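Local structure of uncharacterized protein DSY3957 (3HXL) at residues Y238-S248 / I327-K337. The protein probably assembles into the contractile sheath around a phage-type tail tube. Residues are numbered along the deposited sequence; the frame is centred on the assembly and turned at random.
Sequences YPAADYEGVIS and INTLTSFTADK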
loop_
_atom_site.group_PDB
_atom_site.type_symbol
_atom_site.label_atom_id
_atom_site.label_comp_id
_atom_site.label_asym_id
_atom_site.label_seq_id
_atom_site.Cartn_x
_atom_site.Cartn_y
_atom_site.Cartn_z
ATOM N N TYR A 238 14.431 10.926 4.914
ATOM C CA TYR A 238 14.700 11.623 3.667
ATOM C C TYR A 238 13.953 12.948 3.615
ATOM O O TYR A 238 13.182 13.210 2.687
ATOM C CB TYR A 238 14.303 10.758 2.472
ATOM C CG TYR A 238 14.981 11.173 1.187
ATOM C CD1 TYR A 238 14.258 11.758 0.144
ATOM C CD2 TYR A 238 16.351 10.973 1.011
ATOM C CE1 TYR A 238 14.887 12.130 -1.048
ATOM C CE2 TYR A 238 16.989 11.340 -0.171
ATOM C CZ TYR A 238 16.253 11.915 -1.197
ATOM O OH TYR A 238 16.881 12.257 -2.374
ATOM N N PRO A 239 14.164 13.801 4.622
ATOM C CA PRO A 239 13.490 15.099 4.652
ATOM C C PRO A 239 13.917 15.980 3.477
ATOM O O PRO A 239 13.255 16.966 3.156
ATOM C CB PRO A 239 13.908 15.670 6.002
ATOM C CG PRO A 239 15.261 15.076 6.213
ATOM C CD PRO A 239 15.057 13.647 5.783
ATOM N N ALA A 240 15.017 15.610 2.826
ATOM C CA ALA A 240 15.516 16.381 1.689
ATOM C C ALA A 240 14.497 16.460 0.550
ATOM O O ALA A 240 14.611 17.309 -0.342
ATOM C CB ALA A 240 16.838 15.775 1.176
ATOM N N ALA A 241 13.507 15.571 0.573
ATOM C CA ALA A 241 12.472 15.554 -0.458
ATOM C C ALA A 241 11.753 16.910 -0.530
ATOM O O ALA A 241 11.368 17.358 -1.612
ATOM C CB ALA A 241 11.455 14.430 -0.167
ATOM N N ASP A 242 11.562 17.537 0.632
ATOM C CA ASP A 242 10.911 18.850 0.740
ATOM C C ASP A 242 9.718 18.961 -0.211
ATOM O O ASP A 242 9.601 19.911 -0.989
ATOM C CB ASP A 242 11.954 19.945 0.456
ATOM C CG ASP A 242 11.410 21.357 0.637
ATOM O OD1 ASP A 242 10.428 21.545 1.387
ATOM O OD2 ASP A 242 11.994 22.290 0.038
ATOM N N TYR A 243 8.827 17.978 -0.122
ATOM C CA TYR A 243 7.656 17.912 -0.981
ATOM C C TYR A 243 6.470 17.312 -0.216
ATOM O O TYR A 243 6.638 16.339 0.523
ATOM C CB TYR A 243 8.001 17.064 -2.204
ATOM C CG TYR A 243 6.868 16.912 -3.192
ATOM C CD1 TYR A 243 6.254 18.032 -3.751
ATOM C CD2 TYR A 243 6.405 15.647 -3.560
ATOM C CE1 TYR A 243 5.199 17.898 -4.652
ATOM C CE2 TYR A 243 5.349 15.502 -4.463
ATOM C CZ TYR A 243 4.756 16.636 -4.999
ATOM O OH TYR A 243 3.708 16.517 -5.870
ATOM N N GLU A 244 5.285 17.895 -0.396
ATOM C CA GLU A 244 4.075 17.431 0.302
ATOM C C GLU A 244 3.653 16.017 -0.088
ATOM O O GLU A 244 2.834 15.388 0.593
ATOM C CB GLU A 244 2.896 18.388 0.055
ATOM C CG GLU A 244 2.422 18.459 -1.396
ATOM C CD GLU A 244 3.113 19.569 -2.180
ATOM O OE1 GLU A 244 4.184 20.034 -1.737
ATOM O OE2 GLU A 244 2.581 19.969 -3.235
ATOM N N GLY A 245 4.209 15.513 -1.182
ATOM C CA GLY A 245 3.862 14.174 -1.612
ATOM C C GLY A 245 4.724 13.118 -0.944
ATOM O O GLY A 245 4.538 11.925 -1.171
ATOM N N VAL A 246 5.664 13.549 -0.107
ATOM C CA VAL A 246 6.558 12.608 0.566
ATOM C C VAL A 246 6.590 12.744 2.085
ATOM O O VAL A 246 6.789 13.831 2.615
ATOM C CB VAL A 246 8.016 12.764 0.063
ATOM C CG1 VAL A 246 8.931 11.817 0.822
ATOM C CG2 VAL A 246 8.083 12.496 -1.429
ATOM N N ILE A 247 6.380 11.631 2.782
ATOM C CA ILE A 247 6.437 11.626 4.237
ATOM C C ILE A 247 7.739 10.930 4.609
ATOM O O ILE A 247 8.065 9.880 4.057
ATOM C CB ILE A 247 5.244 10.848 4.857
ATOM C CG1 ILE A 247 3.935 11.587 4.551
ATOM C CG2 ILE A 247 5.446 10.705 6.362
ATOM C CD1 ILE A 247 2.670 10.755 4.810
ATOM N N SER A 248 8.492 11.524 5.528
ATOM C CA SER A 248 9.773 10.956 5.955
ATOM C C SER A 248 9.782 10.530 7.423
ATOM O O SER A 248 9.794 11.370 8.323
ATOM C CB SER A 248 10.902 11.969 5.721
ATOM O OG SER A 248 12.163 11.432 6.088
ATOM N N ILE A 327 2.918 15.095 9.781
ATOM C CA ILE A 327 3.369 15.997 8.730
ATOM C C ILE A 327 4.190 15.320 7.647
ATOM O O ILE A 327 4.728 14.224 7.848
ATOM C CB ILE A 327 4.236 17.140 9.309
ATOM C CG1 ILE A 327 5.450 16.547 10.041
ATOM C CG2 ILE A 327 3.412 18.002 10.239
ATOM C CD1 ILE A 327 6.490 17.590 10.458
ATOM N N ASN A 328 4.262 15.977 6.491
ATOM C CA ASN A 328 5.047 15.476 5.371
ATOM C C ASN A 328 6.341 16.302 5.323
ATOM O O ASN A 328 6.563 17.154 6.182
ATOM C CB ASN A 328 4.253 15.568 4.054
ATOM C CG ASN A 328 3.724 16.960 3.776
ATOM O OD1 ASN A 328 4.490 17.916 3.608
ATOM N ND2 ASN A 328 2.403 17.082 3.708
ATOM N N THR A 329 7.189 16.050 4.331
ATOM C CA THR A 329 8.475 16.740 4.238
ATOM C C THR A 329 8.502 18.181 3.752
ATOM O O THR A 329 9.570 18.800 3.737
ATOM C CB THR A 329 9.444 15.972 3.341
ATOM O OG1 THR A 329 8.918 15.921 2.016
ATOM C CG2 THR A 329 9.641 14.563 3.854
ATOM N N LEU A 330 7.367 18.726 3.337
ATOM C CA LEU A 330 7.367 20.102 2.847
ATOM C C LEU A 330 7.778 21.118 3.905
ATOM O O LEU A 330 7.108 21.260 4.932
ATOM C CB LEU A 330 5.989 20.483 2.301
ATOM C CG LEU A 330 5.907 21.924 1.786
ATOM C CD1 LEU A 330 6.787 22.082 0.536
ATOM C CD2 LEU A 330 4.460 22.249 1.440
ATOM N N THR A 331 8.881 21.824 3.651
ATOM C CA THR A 331 9.363 22.851 4.575
ATOM C C THR A 331 9.588 24.201 3.895
ATOM O O THR A 331 9.599 25.228 4.566
ATOM C CB THR A 331 10.693 22.460 5.275
ATOM O OG1 THR A 331 11.705 22.226 4.290
ATOM C CG2 THR A 331 10.507 21.215 6.124
ATOM N N SER A 332 9.776 24.204 2.575
ATOM C CA SER A 332 9.989 25.452 1.845
ATOM C C SER A 332 8.633 26.049 1.491
ATOM O O SER A 332 8.156 25.910 0.370
ATOM C CB SER A 332 10.786 25.201 0.560
ATOM O OG SER A 332 12.034 24.605 0.852
ATOM N N PHE A 333 8.014 26.720 2.451
ATOM C CA PHE A 333 6.706 27.301 2.226
ATOM C C PHE A 333 6.760 28.594 1.428
ATOM O O PHE A 333 7.717 29.368 1.527
ATOM C CB PHE A 333 6.014 27.530 3.569
ATOM C CG PHE A 333 6.000 26.312 4.452
ATOM C CD1 PHE A 333 5.425 25.124 4.013
ATOM C CD2 PHE A 333 6.574 26.352 5.720
ATOM C CE1 PHE A 333 5.421 23.989 4.824
ATOM C CE2 PHE A 333 6.575 25.224 6.540
ATOM C CZ PHE A 333 6.000 24.042 6.094
ATOM N N THR A 334 5.729 28.809 0.619
ATOM C CA THR A 334 5.632 30.011 -0.191
ATOM C C THR A 334 4.251 30.611 -0.006
ATOM O O THR A 334 3.416 30.063 0.715
ATOM C CB THR A 334 5.843 29.709 -1.686
ATOM O OG1 THR A 334 4.782 28.870 -2.160
ATOM C CG2 THR A 334 7.179 29.002 -1.903
ATOM N N ALA A 335 4.019 31.748 -0.646
ATOM C CA ALA A 335 2.733 32.418 -0.557
ATOM C C ALA A 335 1.628 31.487 -1.058
ATOM O O ALA A 335 0.587 31.348 -0.410
ATOM C CB ALA A 335 2.759 33.695 -1.378
ATOM N N ASP A 336 1.874 30.844 -2.197
ATOM C CA ASP A 336 0.917 29.925 -2.818
ATOM C C ASP A 336 0.836 28.550 -2.162
ATOM O O ASP A 336 -0.134 27.823 -2.364
ATOM C CB ASP A 336 1.249 29.723 -4.301
ATOM C CG ASP A 336 0.979 30.959 -5.141
ATOM O OD1 ASP A 336 0.402 31.933 -4.615
ATOM O OD2 ASP A 336 1.336 30.947 -6.335
ATOM N N LYS A 337 1.861 28.176 -1.403
ATOM C CA LYS A 337 1.857 26.877 -0.737
ATOM C C LYS A 337 2.373 27.057 0.683
ATOM O O LYS A 337 3.555 26.855 0.963
ATOM C CB LYS A 337 2.721 25.881 -1.516
ATOM C CG LYS A 337 2.460 24.424 -1.162
ATOM C CD LYS A 337 3.106 23.466 -2.148
ATOM C CE LYS A 337 4.619 23.473 -2.045
ATOM N NZ LYS A 337 5.240 22.470 -2.956
HETATM O O HOH W 1 8.540 22.063 -2.339
HETATM O O HOH W 2 7.343 13.749 6.925
#
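A single carboxylate, that of Asp242, gathers the bend at Thr331-Ser332 with both its oxygens. OD1 receives two backbone donors: Thr331 N at 2.8 Å, almost straight on along the C-O bond, and Ser332 N from the syn side, 16° out of the carboxylate plane. OD2 takes the hydroxyl of Ser332 in a very short bond, OG to OD2 2.5 Å. Asp242 sits on a left-handed backbone, and its CA-CB bond starts away from 327-337; with CG anti to the backbone N (chi1 -176°), the carboxylate nevertheless swings back onto the bend, where the two N-H dipoles probably help offset its negative charge.

Thr329 points its side chain into the curve of 239-248. Its N donates to Val246 O at 2.8 Å, and its OG1 lies between Tyr243 O, 2.8 Å away, and Val246 O, within hydrogen-bonding distance of both. The methyl CG2 presses tightly on Ser248 CB, at 3.4 Å. Beside it, Asn328 lays its amide against Glu244 CA, while OD1 accepts Leu330 N in an Asx turn and ND2 is held by Phe341 O. Farther along, Lys337 crosses the end of Glu244, and NZ forms a salt bridge to the syn lone pair of OE1 at 2.9 Å; the glutamate reaches it through a chain bent at chi2 (-92°).

The contact thus fastens the loop between strand 320-323 and helix 344-364 to the connection between strands 232-236 and 246-255, parallel neighbours in the eight-stranded mixed sheet; this connection ends in a type I turn from Tyr243 to Val246. Tyr243 OH hydrogen-bonds Asp225 of helix 210-227, and Glu244 and Asn328 both touch Ile347 of helix 344-364.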